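Local atomic coordinates of YycN protein (Bacillus subtilis, PDB entry 1ON0), a protein that is of unestablished function but is probably an acyltransferase of the GNAT acetyltransferase family. Residues V29-W34 with H128-N133; I78-E83 with Q87-Y92; F94-P99 with G104-A109; Q108-L113 with R137-Q142. All coordinates share one frame; numbering follows the deposited sequence.

Contact 1 of 4, residues V29-W34 with H128-N133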
loop_
_atom_site.group_PDB
_atom_site.type_symbol
_atom_site.label_atom_id
_atom_site.label_comp_id
_atom_site.label_asym_id
_atom_site.label_seq_id
_atom_site.Cartn_x
_atom_site.Cartn_y
_atom_site.Cartn_z
ATOM N N VAL B 29 -5.937 -8.055 -28.613
ATOM C CA VAL B 29 -5.801 -9.476 -28.940
ATOM C C VAL B 29 -6.366 -10.313 -27.805
ATOM O O VAL B 29 -7.071 -11.289 -28.046
ATOM C CB VAL B 29 -4.342 -9.888 -29.143
ATOM C CG1 VAL B 29 -4.254 -11.403 -29.279
ATOM C CG2 VAL B 29 -3.787 -9.217 -30.380
ATOM N N LYS B 30 -6.057 -9.917 -26.572
ATOM C CA LYS B 30 -6.549 -10.634 -25.409
ATOM C C LYS B 30 -8.068 -10.655 -25.411
ATOM O O LYS B 30 -8.692 -11.684 -25.162
ATOM C CB LYS B 30 -6.035 -10.000 -24.106
ATOM C CG LYS B 30 -4.542 -10.158 -23.870
ATOM C CD LYS B 30 -4.103 -9.611 -22.506
ATOM C CE LYS B 30 -4.657 -10.419 -21.351
ATOM N NZ LYS B 30 -4.345 -9.758 -20.052
ATOM N N ALA B 31 -8.666 -9.510 -25.696
ATOM C CA ALA B 31 -10.130 -9.405 -25.728
ATOM C C ALA B 31 -10.698 -10.240 -26.884
ATOM O O ALA B 31 -11.888 -10.574 -26.903
ATOM C CB ALA B 31 -10.541 -7.940 -25.881
ATOM N N GLY B 32 -9.828 -10.571 -27.836
ATOM C CA GLY B 32 -10.222 -11.356 -28.985
ATOM C C GLY B 32 -10.670 -10.452 -30.112
ATOM O O GLY B 32 -11.047 -10.921 -31.175
ATOM N N THR B 33 -10.618 -9.146 -29.876
ATOM C CA THR B 33 -11.047 -8.161 -30.863
ATOM C C THR B 33 -10.178 -8.147 -32.117
ATOM O O THR B 33 -10.699 -8.215 -33.235
ATOM C CB THR B 33 -11.079 -6.741 -30.245
ATOM O OG1 THR B 33 -11.879 -6.770 -29.056
ATOM C CG2 THR B 33 -11.684 -5.738 -31.226
ATOM N N TRP B 34 -8.863 -8.054 -31.941
ATOM C CA TRP B 34 -7.966 -8.031 -33.092
ATOM C C TRP B 34 -7.071 -9.241 -33.125
ATOM O O TRP B 34 -6.636 -9.723 -32.082
ATOM C CB TRP B 34 -7.069 -6.794 -33.093
ATOM C CG TRP B 34 -7.782 -5.483 -33.158
ATOM C CD1 TRP B 34 -9.040 -5.243 -33.640
ATOM C CD2 TRP B 34 -7.243 -4.210 -32.795
ATOM N NE1 TRP B 34 -9.314 -3.897 -33.605
ATOM C CE2 TRP B 34 -8.224 -3.238 -33.098
ATOM C CE3 TRP B 34 -6.018 -3.793 -32.257
ATOM C CZ2 TRP B 34 -8.020 -1.875 -32.872
ATOM C CZ3 TRP B 34 -5.816 -2.437 -32.030
ATOM C CH2 TRP B 34 -6.813 -1.494 -32.344
ATOM N N HIS B 128 -13.013 3.539 -20.898
ATOM C CA HIS B 128 -13.210 2.182 -21.406
ATOM C C HIS B 128 -12.242 1.240 -20.698
ATOM O O HIS B 128 -11.076 1.567 -20.477
ATOM C CB HIS B 128 -12.958 2.126 -22.915
ATOM C CG HIS B 128 -12.750 0.740 -23.449
ATOM N ND1 HIS B 128 -11.627 -0.008 -23.163
ATOM C CD2 HIS B 128 -13.526 -0.042 -24.243
ATOM C CE1 HIS B 128 -11.717 -1.188 -23.754
ATOM N NE2 HIS B 128 -12.863 -1.232 -24.415
ATOM N N VAL B 129 -12.740 0.066 -20.339
ATOM C CA VAL B 129 -11.925 -0.928 -19.673
ATOM C C VAL B 129 -12.253 -2.285 -20.289
ATOM O O VAL B 129 -13.417 -2.626 -20.450
ATOM C CB VAL B 129 -12.199 -0.931 -18.137
ATOM C CG1 VAL B 129 -13.625 -1.359 -17.857
ATOM C CG2 VAL B 129 -11.216 -1.831 -17.431
ATOM N N PHE B 130 -11.216 -3.033 -20.662
ATOM C CA PHE B 130 -11.403 -4.352 -21.242
ATOM C C PHE B 130 -11.977 -5.277 -20.192
ATOM O O PHE B 130 -11.511 -5.308 -19.047
ATOM C CB PHE B 130 -10.081 -4.944 -21.744
ATOM C CG PHE B 130 -9.484 -4.210 -22.905
ATOM C CD1 PHE B 130 -8.522 -3.232 -22.700
ATOM C CD2 PHE B 130 -9.933 -4.460 -24.205
ATOM C CE1 PHE B 130 -7.991 -2.520 -23.773
ATOM C CE2 PHE B 130 -9.416 -3.760 -25.285
ATOM C CZ PHE B 130 -8.445 -2.775 -25.066
ATOM N N ALA B 131 -12.987 -6.036 -20.587
ATOM C CA ALA B 131 -13.637 -6.974 -19.683
ATOM C C ALA B 131 -12.625 -7.807 -18.910
ATOM O O ALA B 131 -12.799 -8.029 -17.714
ATOM C CB ALA B 131 -14.560 -7.886 -20.477
ATOM N N HIS B 132 -11.561 -8.254 -19.577
ATOM C CA HIS B 132 -10.576 -9.095 -18.901
ATOM C C HIS B 132 -9.757 -8.371 -17.831
ATOM O O HIS B 132 -9.191 -9.020 -16.954
ATOM C CB HIS B 132 -9.632 -9.760 -19.911
ATOM C CG HIS B 132 -8.804 -8.793 -20.694
ATOM N ND1 HIS B 132 -9.129 -8.394 -21.973
ATOM C CD2 HIS B 132 -7.676 -8.114 -20.366
ATOM C CE1 HIS B 132 -8.242 -7.511 -22.399
ATOM N NE2 HIS B 132 -7.350 -7.324 -21.440
ATOM N N ASN B 133 -9.698 -7.041 -17.901
ATOM C CA ASN B 133 -8.956 -6.238 -16.926
ATOM C C ASN B 133 -9.762 -6.147 -15.626
ATOM O O ASN B 133 -10.190 -5.070 -15.222
ATOM C CB ASN B 133 -8.723 -4.824 -17.466
ATOM C CG ASN B 133 -7.258 -4.523 -17.721
ATOM O OD1 ASN B 133 -6.657 -5.043 -18.662
ATOM N ND2 ASN B 133 -6.672 -3.683 -16.874
#

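Contact 2 of 4, residues I78-E83 with Q87-Y92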
loop_
_atom_site.group_PDB
_atom_site.type_symbol
_atom_site.label_atom_id
_atom_site.label_comp_id
_atom_site.label_asym_id
_atom_site.label_seq_id
_atom_site.Cartn_x
_atom_site.Cartn_y
_atom_site.Cartn_z
ATOM N N ILE B 78 -6.437 12.206 -20.722
ATOM C CA ILE B 78 -7.869 12.448 -20.835
ATOM C C ILE B 78 -8.177 13.398 -21.975
ATOM O O ILE B 78 -7.327 14.180 -22.406
ATOM C CB ILE B 78 -8.490 13.038 -19.543
ATOM C CG1 ILE B 78 -8.143 14.513 -19.408
ATOM C CG2 ILE B 78 -8.008 12.257 -18.336
ATOM C CD1 ILE B 78 -8.825 15.186 -18.232
ATOM N N HIS B 79 -9.405 13.317 -22.455
ATOM C CA HIS B 79 -9.880 14.165 -23.539
ATOM C C HIS B 79 -11.076 14.941 -23.035
ATOM O O HIS B 79 -11.945 14.372 -22.379
ATOM C CB HIS B 79 -10.325 13.311 -24.715
ATOM C CG HIS B 79 -11.018 14.079 -25.797
ATOM N ND1 HIS B 79 -10.389 15.059 -26.529
ATOM C CD2 HIS B 79 -12.273 13.978 -26.295
ATOM C CE1 HIS B 79 -11.226 15.528 -27.440
ATOM N NE2 HIS B 79 -12.374 14.889 -27.318
ATOM N N ALA B 80 -11.131 16.228 -23.348
ATOM C CA ALA B 80 -12.250 17.064 -22.930
ATOM C C ALA B 80 -12.980 17.634 -24.144
ATOM O O ALA B 80 -12.801 18.798 -24.474
ATOM C CB ALA B 80 -11.744 18.206 -22.047
ATOM N N GLU B 81 -13.803 16.821 -24.801
ATOM C CA GLU B 81 -14.537 17.262 -25.995
ATOM C C GLU B 81 -14.988 18.722 -25.971
ATOM O O GLU B 81 -15.150 19.324 -24.905
ATOM C CB GLU B 81 -15.753 16.360 -26.243
ATOM C CG GLU B 81 -15.484 15.200 -27.194
ATOM C CD GLU B 81 -15.906 13.856 -26.622
ATOM O OE1 GLU B 81 -15.887 12.861 -27.373
ATOM O OE2 GLU B 81 -16.251 13.792 -25.424
ATOM N N PRO B 82 -15.189 19.314 -27.159
ATOM C CA PRO B 82 -15.622 20.709 -27.263
ATOM C C PRO B 82 -17.046 20.952 -26.773
ATOM O O PRO B 82 -17.990 20.308 -27.233
ATOM C CB PRO B 82 -15.455 21.008 -28.752
ATOM C CG PRO B 82 -15.727 19.679 -29.391
ATOM C CD PRO B 82 -14.963 18.731 -28.494
ATOM N N GLU B 83 -17.185 21.883 -25.830
ATOM C CA GLU B 83 -18.486 22.238 -25.273
ATOM C C GLU B 83 -19.365 21.015 -25.046
ATOM O O GLU B 83 -20.489 20.950 -25.547
ATOM C CB GLU B 83 -19.210 23.205 -26.215
ATOM C CG GLU B 83 -18.454 24.491 -26.485
ATOM C CD GLU B 83 -18.215 25.300 -25.225
ATOM O OE1 GLU B 83 -19.207 25.770 -24.629
ATOM O OE2 GLU B 83 -17.040 25.456 -24.825
ATOM N N GLN B 87 -20.089 18.519 -19.713
ATOM C CA GLN B 87 -18.712 18.850 -19.354
ATOM C C GLN B 87 -17.951 17.555 -19.048
ATOM O O GLN B 87 -17.112 17.502 -18.149
ATOM C CB GLN B 87 -18.706 19.781 -18.128
ATOM C CG GLN B 87 -17.535 20.779 -18.057
ATOM C CD GLN B 87 -17.777 22.095 -18.812
ATOM O OE1 GLN B 87 -18.755 22.806 -18.562
ATOM N NE2 GLN B 87 -16.867 22.428 -19.722
ATOM N N GLU B 88 -18.253 16.508 -19.807
ATOM C CA GLU B 88 -17.610 15.228 -19.601
ATOM C C GLU B 88 -16.239 15.207 -20.267
ATOM O O GLU B 88 -15.927 16.049 -21.106
ATOM C CB GLU B 88 -18.488 14.109 -20.166
ATOM C CG GLU B 88 -18.246 12.730 -19.551
ATOM C CD GLU B 88 -19.260 11.689 -20.009
ATOM O OE1 GLU B 88 -19.356 10.616 -19.368
ATOM O OE2 GLU B 88 -19.956 11.942 -21.011
ATOM N N ALA B 89 -15.406 14.260 -19.862
ATOM C CA ALA B 89 -14.079 14.105 -20.442
ATOM C C ALA B 89 -13.824 12.612 -20.442
ATOM O O ALA B 89 -14.180 11.915 -19.494
ATOM C CB ALA B 89 -13.034 14.827 -19.607
ATOM N N PHE B 90 -13.235 12.118 -21.519
ATOM C CA PHE B 90 -12.954 10.704 -21.628
ATOM C C PHE B 90 -11.532 10.395 -21.219
ATOM O O PHE B 90 -10.598 11.142 -21.536
ATOM C CB PHE B 90 -13.186 10.224 -23.062
ATOM C CG PHE B 90 -13.093 8.718 -23.232
ATOM C CD1 PHE B 90 -11.978 8.134 -23.822
ATOM C CD2 PHE B 90 -14.132 7.897 -22.824
ATOM C CE1 PHE B 90 -11.898 6.755 -24.024
ATOM C CE2 PHE B 90 -14.072 6.518 -23.014
ATOM C CZ PHE B 90 -12.946 5.948 -23.613
ATOM N N ILE B 91 -11.377 9.279 -20.519
ATOM C CA ILE B 91 -10.068 8.832 -20.081
ATOM C C ILE B 91 -9.555 7.809 -21.091
ATOM O O ILE B 91 -9.869 6.615 -21.004
ATOM C CB ILE B 91 -10.152 8.179 -18.699
ATOM C CG1 ILE B 91 -10.655 9.213 -17.680
ATOM C CG2 ILE B 91 -8.780 7.662 -18.285
ATOM C CD1 ILE B 91 -11.065 8.635 -16.356
ATOM N N TYR B 92 -8.768 8.271 -22.056
ATOM C CA TYR B 92 -8.223 7.364 -23.053
ATOM C C TYR B 92 -7.232 6.404 -22.426
ATOM O O TYR B 92 -7.134 5.262 -22.847
ATOM C CB TYR B 92 -7.546 8.145 -24.202
ATOM C CG TYR B 92 -8.508 8.562 -25.297
ATOM C CD1 TYR B 92 -9.137 7.607 -26.085
ATOM C CD2 TYR B 92 -8.869 9.895 -25.473
ATOM C CE1 TYR B 92 -10.116 7.957 -27.003
ATOM C CE2 TYR B 92 -9.847 10.256 -26.397
ATOM C CZ TYR B 92 -10.473 9.282 -27.150
ATOM O OH TYR B 92 -11.510 9.601 -28.000
#

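Contact 3 of 4, residues F94-P99 with G104-A109. With SO4 (sulfate ion), chain G.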
loop_
_atom_site.group_PDB
_atom_site.type_symbol
_atom_site.label_atom_id
_atom_site.label_comp_id
_atom_site.label_asym_id
_atom_site.label_seq_id
_atom_site.Cartn_x
_atom_site.Cartn_y
_atom_site.Cartn_z
ATOM N N PHE B 94 -4.918 5.271 -18.613
ATOM C CA PHE B 94 -4.520 5.443 -17.235
ATOM C C PHE B 94 -3.941 4.160 -16.668
ATOM O O PHE B 94 -4.496 3.065 -16.835
ATOM C CB PHE B 94 -5.707 5.860 -16.382
ATOM C CG PHE B 94 -5.514 5.575 -14.927
ATOM C CD1 PHE B 94 -4.640 6.342 -14.174
ATOM C CD2 PHE B 94 -6.168 4.501 -14.325
ATOM C CE1 PHE B 94 -4.424 6.056 -12.823
ATOM C CE2 PHE B 94 -5.968 4.195 -12.978
ATOM C CZ PHE B 94 -5.088 4.975 -12.226
ATOM N N GLY B 95 -2.824 4.294 -15.974
ATOM C CA GLY B 95 -2.208 3.118 -15.408
ATOM C C GLY B 95 -0.890 3.512 -14.805
ATOM O O GLY B 95 -0.422 4.634 -14.984
ATOM N N LEU B 96 -0.289 2.574 -14.092
ATOM C CA LEU B 96 0.977 2.807 -13.443
ATOM C C LEU B 96 1.989 1.850 -14.010
ATOM O O LEU B 96 1.626 0.813 -14.568
ATOM C CB LEU B 96 0.833 2.581 -11.935
ATOM C CG LEU B 96 0.499 3.719 -10.969
ATOM C CD1 LEU B 96 -0.392 4.754 -11.594
ATOM C CD2 LEU B 96 -0.129 3.091 -9.741
ATOM N N TYR B 97 3.263 2.201 -13.893
ATOM C CA TYR B 97 4.293 1.301 -14.376
ATOM C C TYR B 97 4.421 0.138 -13.392
ATOM O O TYR B 97 4.118 0.276 -12.200
ATOM C CB TYR B 97 5.626 2.019 -14.508
ATOM C CG TYR B 97 5.590 3.095 -15.550
ATOM C CD1 TYR B 97 5.308 4.412 -15.200
ATOM C CD2 TYR B 97 5.800 2.793 -16.895
ATOM C CE1 TYR B 97 5.237 5.405 -16.157
ATOM C CE2 TYR B 97 5.729 3.778 -17.863
ATOM C CZ TYR B 97 5.448 5.087 -17.486
ATOM O OH TYR B 97 5.378 6.078 -18.437
ATOM N N GLU B 98 4.863 -0.997 -13.920
ATOM C CA GLU B 98 5.040 -2.227 -13.164
ATOM C C GLU B 98 5.716 -2.019 -11.795
ATOM O O GLU B 98 5.163 -2.400 -10.755
ATOM C CB GLU B 98 5.824 -3.235 -14.032
ATOM C CG GLU B 98 5.400 -4.699 -13.875
ATOM C CD GLU B 98 5.812 -5.597 -15.057
ATOM O OE1 GLU B 98 5.271 -5.424 -16.173
ATOM O OE2 GLU B 98 6.670 -6.489 -14.869
ATOM N N PRO B 99 6.899 -1.389 -11.764
ATOM C CA PRO B 99 7.595 -1.163 -10.494
ATOM C C PRO B 99 6.874 -0.299 -9.438
ATOM O O PRO B 99 7.342 -0.206 -8.312
ATOM C CB PRO B 99 8.923 -0.544 -10.937
ATOM C CG PRO B 99 8.543 0.193 -12.177
ATOM C CD PRO B 99 7.660 -0.799 -12.880
ATOM N N GLY B 104 -1.097 0.919 -3.898
ATOM C CA GLY B 104 -2.295 1.707 -3.709
ATOM C C GLY B 104 -2.193 3.090 -4.317
ATOM O O GLY B 104 -3.016 3.967 -4.032
ATOM N N TYR B 105 -1.178 3.307 -5.150
ATOM C CA TYR B 105 -1.032 4.614 -5.785
ATOM C C TYR B 105 -2.113 4.810 -6.846
ATOM O O TYR B 105 -2.540 5.936 -7.091
ATOM C CB TYR B 105 0.346 4.769 -6.458
ATOM C CG TYR B 105 1.533 4.692 -5.521
ATOM C CD1 TYR B 105 1.540 5.373 -4.308
ATOM C CD2 TYR B 105 2.653 3.951 -5.861
ATOM C CE1 TYR B 105 2.640 5.316 -3.446
ATOM C CE2 TYR B 105 3.759 3.890 -5.011
ATOM C CZ TYR B 105 3.737 4.577 -3.801
ATOM O OH TYR B 105 4.808 4.496 -2.941
ATOM N N ALA B 106 -2.555 3.721 -7.472
ATOM C CA ALA B 106 -3.565 3.821 -8.534
ATOM C C ALA B 106 -4.795 4.547 -8.019
ATOM O O ALA B 106 -5.259 5.497 -8.654
ATOM C CB ALA B 106 -3.943 2.449 -9.050
ATOM N N LYS B 107 -5.324 4.112 -6.878
ATOM C CA LYS B 107 -6.471 4.790 -6.335
ATOM C C LYS B 107 -6.130 6.247 -6.035
ATOM O O LYS B 107 -6.916 7.133 -6.328
ATOM C CB LYS B 107 -6.978 4.093 -5.080
ATOM C CG LYS B 107 -8.030 4.889 -4.331
ATOM C CD LYS B 107 -8.623 4.053 -3.206
ATOM C CE LYS B 107 -9.407 4.906 -2.209
ATOM N NZ LYS B 107 -10.566 5.611 -2.827
ATOM N N GLN B 108 -4.971 6.509 -5.453
ATOM C CA GLN B 108 -4.619 7.896 -5.156
ATOM C C GLN B 108 -4.464 8.692 -6.449
ATOM O O GLN B 108 -4.768 9.886 -6.492
ATOM C CB GLN B 108 -3.321 7.989 -4.341
ATOM C CG GLN B 108 -3.495 7.621 -2.873
ATOM C CD GLN B 108 -2.187 7.645 -2.102
ATOM O OE1 GLN B 108 -2.180 7.578 -0.869
ATOM N NE2 GLN B 108 -1.069 7.749 -2.825
ATOM N N ALA B 109 -3.989 8.029 -7.498
ATOM C CA ALA B 109 -3.803 8.681 -8.788
ATOM C C ALA B 109 -5.166 9.014 -9.372
ATOM O O ALA B 109 -5.312 9.968 -10.136
ATOM C CB ALA B 109 -3.048 7.767 -9.727
HETATM S S SO4 G . -2.183 -0.462 -7.103
HETATM O O1 SO4 G . -3.647 -0.384 -7.048
HETATM O O2 SO4 G . -1.670 -0.997 -5.824
HETATM O O3 SO4 G . -1.622 0.893 -7.329
HETATM O O4 SO4 G . -1.765 -1.353 -8.184
#

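Contact 4 of 4, residues Q108-L113 with R137-Q142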
loop_
_atom_site.group_PDB
_atom_site.type_symbol
_atom_site.label_atom_id
_atom_site.label_comp_id
_atom_site.label_asym_id
_atom_site.label_seq_id
_atom_site.Cartn_x
_atom_site.Cartn_y
_atom_site.Cartn_z
ATOM N N GLN B 108 -4.971 6.509 -5.453
ATOM C CA GLN B 108 -4.619 7.896 -5.156
ATOM C C GLN B 108 -4.464 8.692 -6.449
ATOM O O GLN B 108 -4.768 9.886 -6.492
ATOM C CB GLN B 108 -3.321 7.989 -4.341
ATOM C CG GLN B 108 -3.495 7.621 -2.873
ATOM C CD GLN B 108 -2.187 7.645 -2.102
ATOM O OE1 GLN B 108 -2.180 7.578 -0.869
ATOM N NE2 GLN B 108 -1.069 7.749 -2.825
ATOM N N ALA B 109 -3.989 8.029 -7.498
ATOM C CA ALA B 109 -3.803 8.681 -8.788
ATOM C C ALA B 109 -5.166 9.014 -9.372
ATOM O O ALA B 109 -5.312 9.968 -10.136
ATOM C CB ALA B 109 -3.048 7.767 -9.727
ATOM N N LEU B 110 -6.165 8.222 -9.004
ATOM C CA LEU B 110 -7.500 8.445 -9.513
ATOM C C LEU B 110 -8.148 9.587 -8.775
ATOM O O LEU B 110 -9.045 10.246 -9.308
ATOM C CB LEU B 110 -8.331 7.168 -9.402
ATOM C CG LEU B 110 -8.996 6.710 -10.701
ATOM C CD1 LEU B 110 -8.033 6.732 -11.865
ATOM C CD2 LEU B 110 -9.546 5.319 -10.487
ATOM N N ALA B 111 -7.712 9.830 -7.544
ATOM C CA ALA B 111 -8.264 10.963 -6.794
ATOM C C ALA B 111 -7.608 12.272 -7.271
ATOM O O ALA B 111 -8.189 13.326 -7.141
ATOM C CB ALA B 111 -8.047 10.774 -5.291
ATOM N N ALA B 112 -6.394 12.204 -7.804
ATOM C CA ALA B 112 -5.769 13.417 -8.297
ATOM C C ALA B 112 -6.430 13.719 -9.638
ATOM O O ALA B 112 -6.455 14.870 -10.085
ATOM C CB ALA B 112 -4.275 13.250 -8.465
ATOM N N LEU B 113 -6.984 12.686 -10.274
ATOM C CA LEU B 113 -7.671 12.856 -11.557
ATOM C C LEU B 113 -8.908 13.703 -11.302
ATOM O O LEU B 113 -9.102 14.723 -11.950
ATOM C CB LEU B 113 -8.108 11.505 -12.134
ATOM C CG LEU B 113 -8.494 11.417 -13.621
ATOM C CD1 LEU B 113 -9.462 10.270 -13.763
ATOM C CD2 LEU B 113 -9.129 12.698 -14.157
ATOM N N ARG B 137 -11.283 -2.905 -13.407
ATOM C CA ARG B 137 -12.711 -2.698 -13.230
ATOM C C ARG B 137 -13.056 -2.537 -11.766
ATOM O O ARG B 137 -13.798 -1.645 -11.408
ATOM C CB ARG B 137 -13.502 -3.855 -13.839
ATOM C CG ARG B 137 -13.385 -3.932 -15.337
ATOM C CD ARG B 137 -13.956 -5.233 -15.869
ATOM N NE ARG B 137 -15.405 -5.278 -15.746
ATOM C CZ ARG B 137 -16.136 -6.350 -16.031
ATOM N NH1 ARG B 137 -15.549 -7.467 -16.456
ATOM N NH2 ARG B 137 -17.454 -6.301 -15.894
ATOM N N LYS B 138 -12.504 -3.384 -10.909
ATOM C CA LYS B 138 -12.811 -3.264 -9.491
ATOM C C LYS B 138 -12.320 -1.951 -8.922
ATOM O O LYS B 138 -13.003 -1.325 -8.124
ATOM C CB LYS B 138 -12.231 -4.432 -8.690
ATOM C CG LYS B 138 -13.235 -5.542 -8.477
ATOM C CD LYS B 138 -12.872 -6.401 -7.278
ATOM C CE LYS B 138 -14.019 -7.342 -6.888
ATOM N NZ LYS B 138 -14.344 -8.362 -7.937
ATOM N N LEU B 139 -11.140 -1.534 -9.348
ATOM C CA LEU B 139 -10.575 -0.282 -8.881
ATOM C C LEU B 139 -11.505 0.862 -9.296
ATOM O O LEU B 139 -11.869 1.708 -8.471
ATOM C CB LEU B 139 -9.167 -0.100 -9.458
ATOM C CG LEU B 139 -8.330 1.152 -9.177
ATOM C CD1 LEU B 139 -8.890 2.299 -9.974
ATOM C CD2 LEU B 139 -8.319 1.483 -7.684
ATOM N N TYR B 140 -11.929 0.878 -10.556
ATOM C CA TYR B 140 -12.818 1.949 -10.987
ATOM C C TYR B 140 -14.144 1.880 -10.237
ATOM O O TYR B 140 -14.703 2.911 -9.875
ATOM C CB TYR B 140 -13.058 1.888 -12.501
ATOM C CG TYR B 140 -11.799 2.065 -13.344
ATOM C CD1 TYR B 140 -10.991 3.188 -13.203
ATOM C CD2 TYR B 140 -11.430 1.108 -14.281
ATOM C CE1 TYR B 140 -9.842 3.354 -13.981
ATOM C CE2 TYR B 140 -10.287 1.254 -15.066
ATOM C CZ TYR B 140 -9.502 2.373 -14.914
ATOM O OH TYR B 140 -8.401 2.532 -15.701
ATOM N N GLU B 141 -14.646 0.673 -9.995
ATOM C CA GLU B 141 -15.901 0.545 -9.276
ATOM C C GLU B 141 -15.741 1.046 -7.845
ATOM O O GLU B 141 -16.636 1.692 -7.311
ATOM C CB GLU B 141 -16.384 -0.907 -9.290
ATOM C CG GLU B 141 -16.660 -1.435 -10.702
ATOM C CD GLU B 141 -17.205 -2.853 -10.716
ATOM O OE1 GLU B 141 -18.314 -3.062 -10.177
ATOM O OE2 GLU B 141 -16.531 -3.752 -11.270
ATOM N N GLN B 142 -14.602 0.757 -7.224
ATOM C CA GLN B 142 -14.363 1.216 -5.863
ATOM C C GLN B 142 -14.225 2.729 -5.796
ATOM O O GLN B 142 -14.588 3.329 -4.788
ATOM C CB GLN B 142 -13.107 0.575 -5.274
ATOM C CG GLN B 142 -13.266 -0.885 -4.897
ATOM C CD GLN B 142 -12.085 -1.405 -4.096
ATOM O OE1 GLN B 142 -10.960 -1.476 -4.594
ATOM N NE2 GLN B 142 -12.337 -1.766 -2.841
#

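Contact 1 of 4, residues V29-W34 with H128-N133
Lys30 lays its aliphatic stem across the imidazole of His132 in a CH-pi contact. CB stands over one ring face, 4.0 Å from the centroid and 23° off the ring normal, while Phe130 CB lies against the opposite face; both are off-centre, toward the rim, and the ring is sandwiched between them. The bend of the lysine at chi3 (67°) turns CE and NZ back over the same face as CB, NZ ending beyond the rim, 3.7 Å from His132 CD2. A lysine suits this place because its methylenes can pack while its ammonium group stays near the surface. The imidazole's own polar partner is Glu27 of helix 10-31, the helix that carries Lys30; Glu27 OE2 is hydrogen-bonded to NE2. An alanine at His132 would remove the ring, which is likely to leave Glu27 without this partner and the stem of Lys30 without the flat surface it rests on.

In the GNAT fold the contact brings the C-terminal end of helix 10-31 against the loop that follows strand 124-127. The helix ends in a Schellman motif, where Gly32, with phi 91°, takes a conformation that a CB would obstruct; a type I turn from Phe130 to Asn133 leads into helix 134-142.

The purely apolar contact is small: Ala31 CB approaches Phe130 CD2 at 3.9 Å, its single methyl letting the ring come close. Val29 and Lys30 also pack on Gln134 of the second subunit.

Contact 2 of 4, residues I78-E83 with Q87-Y92
His79 and Tyr92 run side by side, pointing the same way. At the root of the histidine, CB meets the edge of the phenol ring, near its plane, 3.5 Å from Tyr92 CE2. CG, trans to N (chi1 171°), continues alongside at 4.0 Å from Tyr92 CE2. Farther out, Glu81 N sits 3.4 Å above one face of the His79 ring, toward its rim, OE1 of the poorly ordered Glu81 lies at the ring edge in plane, and the ring of His60 meets it from the neighbouring strand. Tyr92 is itself faced by Phe90, whose CD1 lies over the ring centre. On the other side of the sheet, Ile78 CG2 touches Ile91 CG1 at 4.1 Å, branched apolar chains suited to a buried face. Between the strands, His79 N donates to Phe90 O over 2.6 Å, in the carbonyl plane and with 158° at the hydrogen. This antiparallel hydrogen-bonded pair lies at the end of strand 72-79 nearest the connection of the beta hairpin it forms with strand 88-96.

Contact 3 of 4, residues F94-P99 with G104-A109
Leu96 drives its CD2 methyl against the first turn of helix 105-119, packing on Tyr105 CB at 3.7 Å and Ala106 CB at 3.9 Å. Phe94 presents the edge of its ring: CE1 reaches Ala109 CB at 3.8 Å, and CZ lies 3.6 Å from Ala106 O, near the ring plane. With chi1 at 159°, its CG is swung to the side away from N, which carries the ring from strand to helix. Small alanines, one turn apart, let both side chains come close to the helix backbone. Segments 94-96 and 105-109 run roughly antiparallel, 145° between their directions, in the first half of the beta-alpha-beta crossover that continues into strand 124-127.

A sulfate ion, probably from the crystallisation liquor, sits at the helix start next to Leu96 CD2. Gly104 N donates to its O2 over 2.8 Å and Ala106 N to its O3 over 3.0 Å, with Gly102 N as a further donor. Arg101, Gly104 and Ala106 match the family motif (Gln/Arg)-x-x-Gly-x-(Gly/Ala), whose amides grip the pyrophosphate of acetyl-CoA in relatives. Backbone N-H groups at a helix N-terminus, set on an apolar floor, therefore form an anion site, consistent with cofactor binding there.

Contact 4 of 4, residues Q108-L113 with R137-Q142
Leu110 is the one residue of segment 108-113 that bridges to helix 134-142 here, pointing its CD2 methyl between Leu139 and Tyr140. Its chi1 (-127°) lies away from the staggered positions. The meeting with Tyr140 is the clearer one: CD2 lies 3.7 Å from Tyr140 CD1 and 4.0 Å from Tyr140 CE1, and the two side chains cross at about a right angle. Tyr140 CG stands opposite the carbonyl carbon (chi1 -62°), which places the ring where the leucine methyl meets it obliquely. Leu139 takes a different rotamer, CG anti to the backbone N (chi1 178°), which sends its end tip to tip toward Leu110; the modelled gap between their methyls is too short to be trusted. CD2 of Leu110 serves the helix while CD1 turns to Phe94 of strand 88-96, and the leucine fork suits this place between helix and sheet. With only carbon atoms meeting across it, the contact has no polar pairing to fix its direction, and the two helices are held here by apolar fit alone.

Contact 3 is the buried one, contacts 2 and 4 are partly buried, and contact 1 lies at the surface. Strand 88-96 serves contacts 2 and 3, on opposite sides of the chain's centre, while helix 105-119 serves contacts 3 and 4, whose centres are only about 9 Å apart. Ile91 against Leu113 joins contact 2 to contact 4, and Ala131 O with Arg137 NH1 probably joins contact 1 to contact 4 by a hydrogen bond. Chemistry follows place: backbone bonding within the sheet in contact 2, apolar strand-to-helix packing in contact 3, with an anion site at the helix start, helix-to-helix packing in contact 4, and a lysine stem on an imidazole in contact 1.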